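GDNF family receptor alpha-3 (Homo sapiens, PDB 2GH0) serves as the GPI-anchored cell-surface receptor for artemin, a survival factor of sensory and sympathetic neurons, and on binding it leads to activation of the RET receptor. Local coordinates at residues C[72-75]-C[76-79]; C[114-117]-C[118-122]; C[146-149]-C[150-153]; C[166-169]-C[170-173]; C[182-185]-C[186-190]. All coordinates share one frame; numbering follows the deposited sequence.

Interaction 1. Residues C[72-75]-C[76-79]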
loop_
_atom_site.group_PDB
_atom_site.type_symbol
_atom_site.label_atom_id
_atom_site.label_comp_id
_atom_site.label_asym_id
_atom_site.label_seq_id
_atom_site.Cartn_x
_atom_site.Cartn_y
_atom_site.Cartn_z
ATOM N N PRO C 72 32.236 5.303 42.695
ATOM C CA PRO C 72 33.508 6.003 42.479
ATOM C C PRO C 72 34.284 5.424 41.268
ATOM O O PRO C 72 34.777 6.177 40.409
ATOM C CB PRO C 72 34.299 5.662 43.771
ATOM C CG PRO C 72 33.667 4.325 44.271
ATOM C CD PRO C 72 32.198 4.644 44.021
ATOM N N ASN C 73 34.364 4.101 41.180
ATOM C CA ASN C 73 35.175 3.483 40.116
ATOM C C ASN C 73 34.360 3.122 38.856
ATOM O O ASN C 73 34.836 2.364 38.005
ATOM C CB ASN C 73 35.946 2.251 40.633
ATOM C CG ASN C 73 36.973 2.590 41.759
ATOM O OD1 ASN C 73 37.487 3.722 41.875
ATOM N ND2 ASN C 73 37.264 1.586 42.591
ATOM N N ASP C 74 33.149 3.681 38.723
ATOM C CA ASP C 74 32.265 3.329 37.607
ATOM C C ASP C 74 32.378 4.419 36.529
ATOM O O ASP C 74 31.538 5.323 36.450
ATOM C CB ASP C 74 30.819 3.181 38.096
ATOM C CG ASP C 74 29.883 2.619 37.025
ATOM O OD1 ASP C 74 30.291 2.558 35.834
ATOM O OD2 ASP C 74 28.740 2.216 37.398
ATOM N N ARG C 75 33.429 4.332 35.715
ATOM C CA ARG C 75 33.733 5.392 34.771
ATOM C C ARG C 75 32.713 5.456 33.646
ATOM O O ARG C 75 32.464 6.534 33.113
ATOM C CB ARG C 75 35.174 5.279 34.207
ATOM C CG ARG C 75 36.304 5.418 35.265
ATOM C CD ARG C 75 37.651 5.784 34.631
ATOM N NE ARG C 75 38.668 6.237 35.610
ATOM C CZ ARG C 75 39.537 7.241 35.396
ATOM N NH1 ARG C 75 39.515 7.914 34.235
ATOM N NH2 ARG C 75 40.423 7.605 36.340
ATOM N N GLY C 76 32.124 4.317 33.306
ATOM C CA GLY C 76 31.016 4.262 32.317
ATOM C C GLY C 76 29.822 5.110 32.751
ATOM O O GLY C 76 29.286 5.946 31.974
ATOM N N CYS C 77 29.413 4.955 34.009
ATOM C CA CYS C 77 28.333 5.803 34.557
ATOM C C CYS C 77 28.704 7.276 34.544
ATOM O O CYS C 77 27.922 8.152 34.114
ATOM C CB CYS C 77 27.988 5.316 35.980
ATOM S SG CYS C 77 26.667 6.129 36.832
ATOM N N GLY C 78 29.911 7.580 35.014
ATOM C CA GLY C 78 30.306 8.980 35.059
ATOM C C GLY C 78 30.363 9.606 33.697
ATOM O O GLY C 78 30.055 10.781 33.563
ATOM N N GLU C 79 30.814 8.839 32.704
ATOM C CA GLU C 79 30.908 9.313 31.326
ATOM C C GLU C 79 29.501 9.528 30.769
ATOM O O GLU C 79 29.248 10.509 30.097
ATOM C CB GLU C 79 31.664 8.331 30.415
ATOM C CG GLU C 79 31.848 8.797 28.993
ATOM C CD GLU C 79 32.656 7.813 28.114
ATOM O OE1 GLU C 79 33.083 6.748 28.627
ATOM O OE2 GLU C 79 32.850 8.108 26.909
#
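Asp74 turns its carboxylate back over the start of the helix that follows, and OD1 takes the amide hydrogen of Cys77 N at 3.1 Å. The bond is nearly straight at hydrogen (166°), but the amide approaches from above the carboxylate plane, 64° out of it. With CG anti to the backbone N (chi1 -172°), the carboxylate is swung beside its own carbonyl carbon, which brings it alongside the first turn. The same residue also uses its backbone: Gly78 N donates to Asp74 O at 3.1 Å, and one residue on Glu79 N donates to Arg75 O at 2.9 Å. This is an N-cap: Asp74 sits right before helix 75-83, in the first of the two GDNF/GAS1 domains of this receptor fragment, and its side chain accepts from a first-turn amide, where no earlier turn supplies carbonyls. Its negative charge would also be expected to suit the positive end of the helix dipole. Replacing Asp74 with an alanine would probably leave Cys77 N without its capping acceptor and let the first turn fray. Further out, the carboxylate lies against the Cys77 side chain, with Asp74 CG 3.5 Å from Cys77 CB. Cys77 SG is tied to Cys70 by a disulfide, so the capped turn is also anchored to the chain just before it. The extended Arg75 side chain leaves the turn and touches Asn157 and Val158.

Interaction 2. Residues C[114-117]-C[118-122]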
loop_
_atom_site.group_PDB
_atom_site.type_symbol
_atom_site.label_atom_id
_atom_site.label_comp_id
_atom_site.label_asym_id
_atom_site.label_seq_id
_atom_site.Cartn_x
_atom_site.Cartn_y
_atom_site.Cartn_z
ATOM N N ARG C 114 18.232 33.859 33.880
ATOM C CA ARG C 114 18.601 32.531 34.432
ATOM C C ARG C 114 19.773 32.645 35.356
ATOM O O ARG C 114 19.835 31.938 36.396
ATOM C CB ARG C 114 18.873 31.540 33.326
ATOM C CG ARG C 114 17.588 31.402 32.387
ATOM C CD ARG C 114 16.495 30.608 33.203
ATOM N NE ARG C 114 15.230 30.507 32.453
ATOM C CZ ARG C 114 14.957 29.500 31.623
ATOM N NH1 ARG C 114 15.856 28.559 31.472
ATOM N NH2 ARG C 114 13.786 29.399 30.967
ATOM N N LEU C 115 20.710 33.528 34.981
ATOM C CA LEU C 115 21.929 33.729 35.836
ATOM C C LEU C 115 21.549 34.457 37.119
ATOM O O LEU C 115 22.013 34.092 38.186
ATOM C CB LEU C 115 23.062 34.462 35.112
ATOM C CG LEU C 115 24.396 34.539 35.890
ATOM C CD1 LEU C 115 25.040 33.164 36.191
ATOM C CD2 LEU C 115 25.396 35.432 35.176
ATOM N N VAL C 116 20.677 35.449 37.019
ATOM C CA VAL C 116 20.132 36.049 38.235
ATOM C C VAL C 116 19.467 35.011 39.174
ATOM O O VAL C 116 19.715 35.023 40.384
ATOM C CB VAL C 116 19.179 37.152 37.935
ATOM C CG1 VAL C 116 18.390 37.506 39.167
ATOM C CG2 VAL C 116 19.950 38.350 37.407
ATOM N N ASP C 117 18.637 34.115 38.648
ATOM C CA ASP C 117 18.014 33.219 39.603
ATOM C C ASP C 117 18.997 32.235 40.212
ATOM O O ASP C 117 18.812 31.851 41.363
ATOM C CB ASP C 117 16.693 32.579 39.156
ATOM C CG ASP C 117 16.696 32.096 37.757
ATOM O OD1 ASP C 117 17.474 31.142 37.504
ATOM O OD2 ASP C 117 15.792 32.557 36.944
ATOM N N PHE C 118 20.030 31.831 39.482
ATOM C CA PHE C 118 21.031 30.908 40.043
ATOM C C PHE C 118 21.794 31.612 41.205
ATOM O O PHE C 118 22.066 31.040 42.293
ATOM C CB PHE C 118 21.971 30.461 38.905
ATOM C CG PHE C 118 23.177 29.676 39.382
ATOM C CD1 PHE C 118 23.013 28.423 39.972
ATOM C CD2 PHE C 118 24.417 30.177 39.263
ATOM C CE1 PHE C 118 24.084 27.711 40.420
ATOM C CE2 PHE C 118 25.529 29.457 39.750
ATOM C CZ PHE C 118 25.350 28.238 40.320
ATOM N N GLN C 119 22.132 32.875 40.989
ATOM C CA GLN C 119 22.762 33.685 42.058
ATOM C C GLN C 119 21.880 33.912 43.284
ATOM O O GLN C 119 22.403 34.028 44.369
ATOM C CB GLN C 119 23.139 35.058 41.490
ATOM C CG GLN C 119 24.255 34.890 40.510
ATOM C CD GLN C 119 24.709 36.216 39.854
ATOM O OE1 GLN C 119 23.984 37.248 39.832
ATOM N NE2 GLN C 119 25.923 36.174 39.295
ATOM N N THR C 120 20.567 34.013 43.084
ATOM C CA THR C 120 19.550 34.234 44.124
ATOM C C THR C 120 19.342 32.947 44.939
ATOM O O THR C 120 19.327 32.996 46.171
ATOM C CB THR C 120 18.234 34.679 43.505
ATOM O OG1 THR C 120 18.433 35.966 42.893
ATOM C CG2 THR C 120 17.099 34.827 44.542
ATOM N N HIS C 121 19.246 31.815 44.272
ATOM C CA HIS C 121 18.878 30.597 45.004
ATOM C C HIS C 121 20.068 29.759 45.449
ATOM O O HIS C 121 19.971 29.070 46.480
ATOM C CB HIS C 121 17.897 29.774 44.196
ATOM C CG HIS C 121 16.575 30.458 43.998
ATOM N ND1 HIS C 121 16.264 31.175 42.852
ATOM C CD2 HIS C 121 15.522 30.611 44.830
ATOM C CE1 HIS C 121 15.047 31.690 42.968
ATOM N NE2 HIS C 121 14.568 31.347 44.149
ATOM N N CYS C 122 21.174 29.852 44.719
ATOM C CA CYS C 122 22.329 29.024 45.009
ATOM C C CYS C 122 23.407 29.769 45.749
ATOM O O CYS C 122 24.491 29.223 45.886
ATOM C CB CYS C 122 22.914 28.392 43.744
ATOM S SG CYS C 122 21.772 27.281 42.896
#
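Thr120 and His121 both fold their side chains back along the helix onto the carbonyls of Val116 and Asp117. In Thr120, OG1 lies anti to the carbonyl carbon and beside the backbone N (chi1 -65°); His121 places CG the same way, also at -65°, which carries ND1 back toward Asp117. The setting is the last turns of helix 109-121, in the second GDNF/GAS1 domain of the fragment, where ordinary i to i+4 bonds such as Gln119 N to Leu115 O run along the backbone. Two carbonyls there each take two sound bonds. Val116 O accepts from Thr120 N and, at 3.0 Å, from Thr120 OG1, whose hydroxyl stands above the carbonyl plane and not on a lone pair. Asp117 O accepts from His121 N at 2.9 Å and from His121 ND1, the two donors arriving from opposite faces of the carbonyl plane. The Thr120 methyl CG2 covers one face of the imidazole, 4.0 Å above its centre. On the inner side of the helix Leu115 CD1 packs obliquely on the Phe118 ring, 4.3 Å from CD2. Beyond the turn, Phe118 stacks on Phe185, Arg114 NH1 bonds to Gly144 O, and Cys122, the first residue to leave the helix, is tied by a disulfide to Cys138. Asp117 O lies 3.0 Å from His121 ND1 and 19° out of the imidazole plane, while Asp117 CB sits at the ring's edge.

Interaction 3. Residues C[146-149]-C[150-153]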
loop_
_atom_site.group_PDB
_atom_site.type_symbol
_atom_site.label_atom_id
_atom_site.label_comp_id
_atom_site.label_asym_id
_atom_site.label_seq_id
_atom_site.Cartn_x
_atom_site.Cartn_y
_atom_site.Cartn_z
ATOM N N ILE C 146 21.138 25.444 31.728
ATOM C CA ILE C 146 21.537 24.495 30.696
ATOM C C ILE C 146 20.844 24.810 29.383
ATOM O O ILE C 146 19.613 24.940 29.337
ATOM C CB ILE C 146 21.325 23.054 31.164
ATOM C CG1 ILE C 146 22.214 22.800 32.322
ATOM C CG2 ILE C 146 21.836 22.045 30.131
ATOM C CD1 ILE C 146 21.957 21.562 32.999
ATOM N N GLY C 147 21.648 25.063 28.338
ATOM C CA GLY C 147 21.115 25.622 27.084
ATOM C C GLY C 147 21.348 27.140 26.926
ATOM O O GLY C 147 21.029 27.715 25.859
ATOM N N THR C 148 21.851 27.807 27.960
ATOM C CA THR C 148 22.225 29.227 27.826
ATOM C C THR C 148 23.711 29.334 27.468
ATOM O O THR C 148 24.418 28.325 27.397
ATOM C CB THR C 148 22.004 30.014 29.127
ATOM O OG1 THR C 148 22.942 29.555 30.137
ATOM C CG2 THR C 148 20.549 29.931 29.632
ATOM N N ALA C 149 24.206 30.552 27.269
ATOM C CA ALA C 149 25.644 30.745 27.132
ATOM C C ALA C 149 26.388 30.284 28.392
ATOM O O ALA C 149 27.565 29.904 28.309
ATOM C CB ALA C 149 25.994 32.232 26.813
ATOM N N MET C 150 25.730 30.298 29.554
ATOM C CA MET C 150 26.389 29.893 30.781
ATOM C C MET C 150 26.063 28.469 31.151
ATOM O O MET C 150 25.747 28.234 32.318
ATOM C CB MET C 150 25.937 30.759 31.964
ATOM C CG MET C 150 26.151 32.261 31.789
ATOM S SD MET C 150 27.831 32.755 31.944
ATOM C CE MET C 150 28.070 33.092 33.656
ATOM N N THR C 151 26.208 27.508 30.230
ATOM C CA THR C 151 25.757 26.117 30.524
ATOM C C THR C 151 26.780 25.452 31.409
ATOM O O THR C 151 27.970 25.377 31.014
ATOM C CB THR C 151 25.538 25.282 29.190
ATOM O OG1 THR C 151 24.384 25.798 28.539
ATOM C CG2 THR C 151 25.350 23.773 29.458
ATOM N N PRO C 152 26.367 25.000 32.610
ATOM C CA PRO C 152 27.259 24.247 33.483
ATOM C C PRO C 152 27.266 22.734 33.187
ATOM O O PRO C 152 26.272 22.177 32.586
ATOM C CB PRO C 152 26.635 24.494 34.868
ATOM C CG PRO C 152 25.196 24.575 34.644
ATOM C CD PRO C 152 25.033 25.172 33.244
ATOM N N ASN C 153 28.321 22.026 33.590
ATOM C CA ASN C 153 28.255 20.561 33.381
ATOM C C ASN C 153 29.267 19.848 34.271
ATOM O O ASN C 153 30.198 20.466 34.743
ATOM C CB ASN C 153 28.600 20.217 31.913
ATOM C CG ASN C 153 28.268 18.741 31.548
ATOM O OD1 ASN C 153 27.285 18.186 32.049
ATOM N ND2 ASN C 153 29.125 18.109 30.682
#
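Thr151 reaches back with its hydroxyl to Gly147 and Thr148. Its OG1 lies anti to the carbonyl carbon (chi1 -70°), which points it inward, where it accepts from Gly147 N at 2.8 Å and donates to Thr148 O at 2.8 Å. The hydroxyl thus joins an amide and a carbonyl of the same bend, and the donated bond leans somewhat from the plane of the Thr148 carbonyl. A valine in its place would probably leave both Gly147 N and Thr148 O without this partner in a buried loop, and the bend would be freer to open. Thr148 holds OG1 between its backbone N and carbonyl carbon, and there it accepts from Met150 N at 2.9 Å, a rather bent bond of 132°; the same hydroxyl is also bonded to Leu145 O. The other branch of Thr151, CG2, meets Ile146 CG2 at 4.0 Å, the two side chains crossing at about a right angle. Ile146 CG1, its other branch, touches Pro152 CD at 3.8 Å. Met150 bends at chi2 and chi3 to pack against helices 98-106 and 109-121. Ile146 packs on Phe54 of helix 43-56, and Thr148 lies between that helix and Cys111 of helix 109-121. Gly147 takes up a positive phi (101°) at which a CB would jam against the preceding carbonyl oxygen. The arrangement is a tight loop, pinned by threonine hydroxyls, that leads from helix 135-143 into strand 152-154 of the small antiparallel two-stranded sheet.

Interaction 4. Residues C[166-169]-C[170-173]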
loop_
_atom_site.group_PDB
_atom_site.type_symbol
_atom_site.label_atom_id
_atom_site.label_comp_id
_atom_site.label_asym_id
_atom_site.label_seq_id
_atom_site.Cartn_x
_atom_site.Cartn_y
_atom_site.Cartn_z
ATOM N N CYS C 166 34.704 27.628 30.730
ATOM C CA CYS C 166 35.417 28.876 30.630
ATOM C C CYS C 166 36.685 28.749 31.416
ATOM O O CYS C 166 36.889 27.774 32.142
ATOM C CB CYS C 166 34.559 30.052 31.112
ATOM S SG CYS C 166 34.082 30.107 32.846
ATOM N N THR C 167 37.557 29.719 31.270
ATOM C CA THR C 167 38.817 29.671 31.973
ATOM C C THR C 167 39.009 31.049 32.575
ATOM O O THR C 167 38.394 32.008 32.119
ATOM C CB THR C 167 39.997 29.305 31.021
ATOM O OG1 THR C 167 41.228 29.344 31.758
ATOM C CG2 THR C 167 40.140 30.320 29.870
ATOM N N CYS C 168 39.848 31.154 33.598
ATOM C CA CYS C 168 40.205 32.489 34.131
ATOM C C CYS C 168 41.595 32.908 33.719
ATOM O O CYS C 168 42.035 34.033 34.022
ATOM C CB CYS C 168 40.035 32.505 35.651
ATOM S SG CYS C 168 38.290 32.704 36.060
ATOM N N ARG C 169 42.269 32.003 33.010
ATOM C CA ARG C 169 43.561 32.288 32.396
ATOM C C ARG C 169 43.329 33.443 31.426
ATOM O O ARG C 169 42.315 33.458 30.717
ATOM C CB ARG C 169 44.183 31.043 31.714
ATOM C CG ARG C 169 45.738 31.141 31.636
ATOM C CD ARG C 169 46.357 30.269 30.530
ATOM N NE ARG C 169 47.609 30.843 30.020
ATOM C CZ ARG C 169 48.160 30.529 28.847
ATOM N NH1 ARG C 169 47.564 29.638 28.053
ATOM N NH2 ARG C 169 49.305 31.105 28.463
ATOM N N GLY C 170 44.227 34.425 31.467
ATOM C CA GLY C 170 44.140 35.659 30.647
ATOM C C GLY C 170 43.067 36.653 31.111
ATOM O O GLY C 170 42.583 37.516 30.229
ATOM N N SER C 171 42.682 36.496 32.494
ATOM C CA SER C 171 41.795 37.466 33.162
ATOM C C SER C 171 42.506 38.753 33.518
ATOM O O SER C 171 41.849 39.721 33.888
ATOM C CB SER C 171 41.211 36.903 34.449
ATOM O OG SER C 171 40.563 35.696 34.190
ATOM N N GLY C 172 43.846 38.757 33.447
ATOM C CA GLY C 172 44.667 39.938 33.713
ATOM C C GLY C 172 44.428 40.450 35.129
ATOM O O GLY C 172 44.565 39.515 36.058
ATOM N N ASN C 173 44.293 42.059 35.249
ATOM C CA ASN C 173 43.983 42.675 36.561
ATOM C C ASN C 173 42.610 42.323 37.177
ATOM O O ASN C 173 42.256 42.890 38.250
ATOM C CB ASN C 173 44.154 44.226 36.479
ATOM C CG ASN C 173 45.651 44.688 36.589
ATOM O OD1 ASN C 173 45.924 45.879 36.833
ATOM N ND2 ASN C 173 46.494 43.715 36.447
#
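Cys168 O takes the amide hydrogen of Ser171 N at 3.0 Å, the bond that closes the turn, although this oxygen sits too close to a neighbouring atom in the model, so its place is less sure. Its angle at hydrogen is bent to 133°, and the four residues Cys168 to Ser171 form a type II beta turn. Arg169 and Gly170 occupy the corners, and Gly170 has the positive phi (74°) of the third position in such a turn; a CB there would run into Arg169 O. Ser171 points its CB toward Cys168, but the placing of its OG against Cys168 O is doubtful. That hydroxyl has a polar partner in Asn97 ND2, which ties the turn to the chain leading into helix 98-106. At the first corner, Arg169 N donates to Thr167 OG1 at 3.1 Å with an angle of 155°, an ST turn just ahead of the beta turn. Arg169 itself leads outward: its CG is anti to the backbone N and the chain runs extended as far as NE, so that contact with the turn is limited to its base, CB lying 3.4 Å from Gly170 N. The loop runs from strand 162-164 to helix 175-186, and disulfides tie Cys166 to Cys98 of helix 98-106 and Cys168 to Cys178 of helix 175-186. The chemistry implies a bend shaped by a backbone bond, a threonine hydroxyl and glycine, with covalent sulfur links anchoring it to the helices on which it packs.

Interaction 5. Residues C[182-185]-C[186-190]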
loop_
_atom_site.group_PDB
_atom_site.type_symbol
_atom_site.label_atom_id
_atom_site.label_comp_id
_atom_site.label_asym_id
_atom_site.label_seq_id
_atom_site.Cartn_x
_atom_site.Cartn_y
_atom_site.Cartn_z
ATOM N N GLU C 182 33.605 32.020 38.347
ATOM C CA GLU C 182 33.893 30.591 38.110
ATOM C C GLU C 182 33.576 29.742 39.364
ATOM O O GLU C 182 32.956 28.645 39.284
ATOM C CB GLU C 182 35.391 30.448 37.757
ATOM C CG GLU C 182 35.617 29.158 36.974
ATOM C CD GLU C 182 35.790 27.883 37.864
ATOM O OE1 GLU C 182 36.186 28.008 39.055
ATOM O OE2 GLU C 182 35.617 26.761 37.310
ATOM N N GLY C 183 34.106 30.214 40.495
ATOM C CA GLY C 183 33.956 29.537 41.781
ATOM C C GLY C 183 32.520 29.321 42.223
ATOM O O GLY C 183 32.213 28.387 42.908
ATOM N N PHE C 184 31.635 30.245 41.878
ATOM C CA PHE C 184 30.202 30.143 42.196
ATOM C C PHE C 184 29.578 28.862 41.632
ATOM O O PHE C 184 28.610 28.344 42.187
ATOM C CB PHE C 184 29.452 31.418 41.705
ATOM C CG PHE C 184 28.181 31.669 42.431
ATOM C CD1 PHE C 184 28.178 32.248 43.680
ATOM C CD2 PHE C 184 26.968 31.266 41.887
ATOM C CE1 PHE C 184 26.975 32.469 44.371
ATOM C CE2 PHE C 184 25.720 31.460 42.597
ATOM C CZ PHE C 184 25.755 32.061 43.831
ATOM N N PHE C 185 30.210 28.280 40.609
ATOM C CA PHE C 185 29.797 26.999 40.054
ATOM C C PHE C 185 30.730 25.901 40.503
ATOM O O PHE C 185 30.278 24.824 40.894
ATOM C CB PHE C 185 29.886 27.041 38.506
ATOM C CG PHE C 185 28.850 27.906 37.869
ATOM C CD1 PHE C 185 29.038 29.281 37.782
ATOM C CD2 PHE C 185 27.666 27.335 37.386
ATOM C CE1 PHE C 185 28.100 30.120 37.221
ATOM C CE2 PHE C 185 26.717 28.147 36.800
ATOM C CZ PHE C 185 26.923 29.532 36.704
ATOM N N SER C 186 32.030 26.158 40.480
ATOM C CA SER C 186 32.967 25.083 40.713
ATOM C C SER C 186 33.214 24.704 42.183
ATOM O O SER C 186 33.644 23.555 42.452
ATOM C CB SER C 186 34.246 25.309 39.956
ATOM O OG SER C 186 34.967 26.371 40.569
ATOM N N HIS C 187 33.001 25.635 43.122
ATOM C CA HIS C 187 33.348 25.374 44.551
ATOM C C HIS C 187 32.340 26.195 45.365
ATOM O O HIS C 187 32.669 27.251 45.831
ATOM C CB HIS C 187 34.764 25.811 44.874
ATOM C CG HIS C 187 35.288 25.305 46.193
ATOM N ND1 HIS C 187 36.282 24.371 46.242
ATOM C CD2 HIS C 187 34.904 25.517 47.485
ATOM C CE1 HIS C 187 36.566 24.083 47.509
ATOM N NE2 HIS C 187 35.760 24.784 48.294
ATOM N N ASN C 188 31.121 25.700 45.466
ATOM C CA ASN C 188 29.963 26.441 46.049
ATOM C C ASN C 188 29.306 25.404 46.948
ATOM O O ASN C 188 28.704 24.487 46.429
ATOM C CB ASN C 188 29.017 26.900 44.881
ATOM C CG ASN C 188 27.707 27.581 45.371
ATOM O OD1 ASN C 188 27.044 28.340 44.642
ATOM N ND2 ASN C 188 27.347 27.300 46.603
ATOM N N PRO C 189 29.438 25.511 48.298
ATOM C CA PRO C 189 28.923 24.462 49.165
ATOM C C PRO C 189 27.415 24.283 49.120
ATOM O O PRO C 189 26.929 23.183 49.360
ATOM C CB PRO C 189 29.382 24.934 50.577
ATOM C CG PRO C 189 29.405 26.426 50.468
ATOM C CD PRO C 189 30.102 26.576 49.091
ATOM N N CYS C 190 26.680 25.344 48.801
ATOM C CA CYS C 190 25.199 25.243 48.731
ATOM C C CYS C 190 24.859 24.310 47.555
ATOM O O CYS C 190 24.060 23.351 47.674
ATOM C CB CYS C 190 24.562 26.665 48.548
ATOM S SG CYS C 190 22.927 26.582 47.619
HETATM O O HOH W 1 30.058 23.763 43.387
#
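Glu182 and Ser186 face each other one turn apart on the helix, carboxylate against hydroxyl. The glutamate chain bends at chi2 (-84°) to turn its end along the helix, and Ser186 OG donates to Glu182 OE1 at 2.5 Å, a short bond that meets the carboxylate from above its plane, 41° out. Ser186 CB lies against the carboxylate, 3.3 Å from Glu182 OE2. In the backbone, Ser186 N bonds to Glu182 O and His187 N to Gly183 O, both at 2.9 Å. Here helix 175-186 ends and, after a short break, helix 189-205 begins, with Asn188 at its N-cap position. Phe184 and Asn188 lie side by side and point the same way, their ring and amide planes 60° apart, and the amide end stands over one face of the phenyl ring. A water bridges the break, 2.7 Å from Phe185 O and accepting from Asn188 N at 3.0 Å. Phe184 also meets the Phe118 ring roughly at right angles, while Phe185 packs on Leu145 and Leu164. Beyond the break, Cys190 is joined by a disulfide to Cys131.

How the interactions relate
Along the chain the five contacts follow in series, interaction 1 in the first GDNF/GAS1 domain of this fragment and the other four in the second. Interaction 1 stands apart, its centre about 23 to 31 Å from the centres of the others and on the far side of the chain's centre from interaction 2. The rest form a connected set. Interaction 2, on helix 109-121, touches interaction 3 through Leu115 and Met150, and interaction 5 through Phe118. Interaction 5 in turn meets Pro152 of interaction 3 and Cys168 of interaction 4, linking helix 175-186 to the small sheet and the disulfide-bound loop. These contacts therefore join the helices, sheet and turns of one compact, disulfide-rich domain.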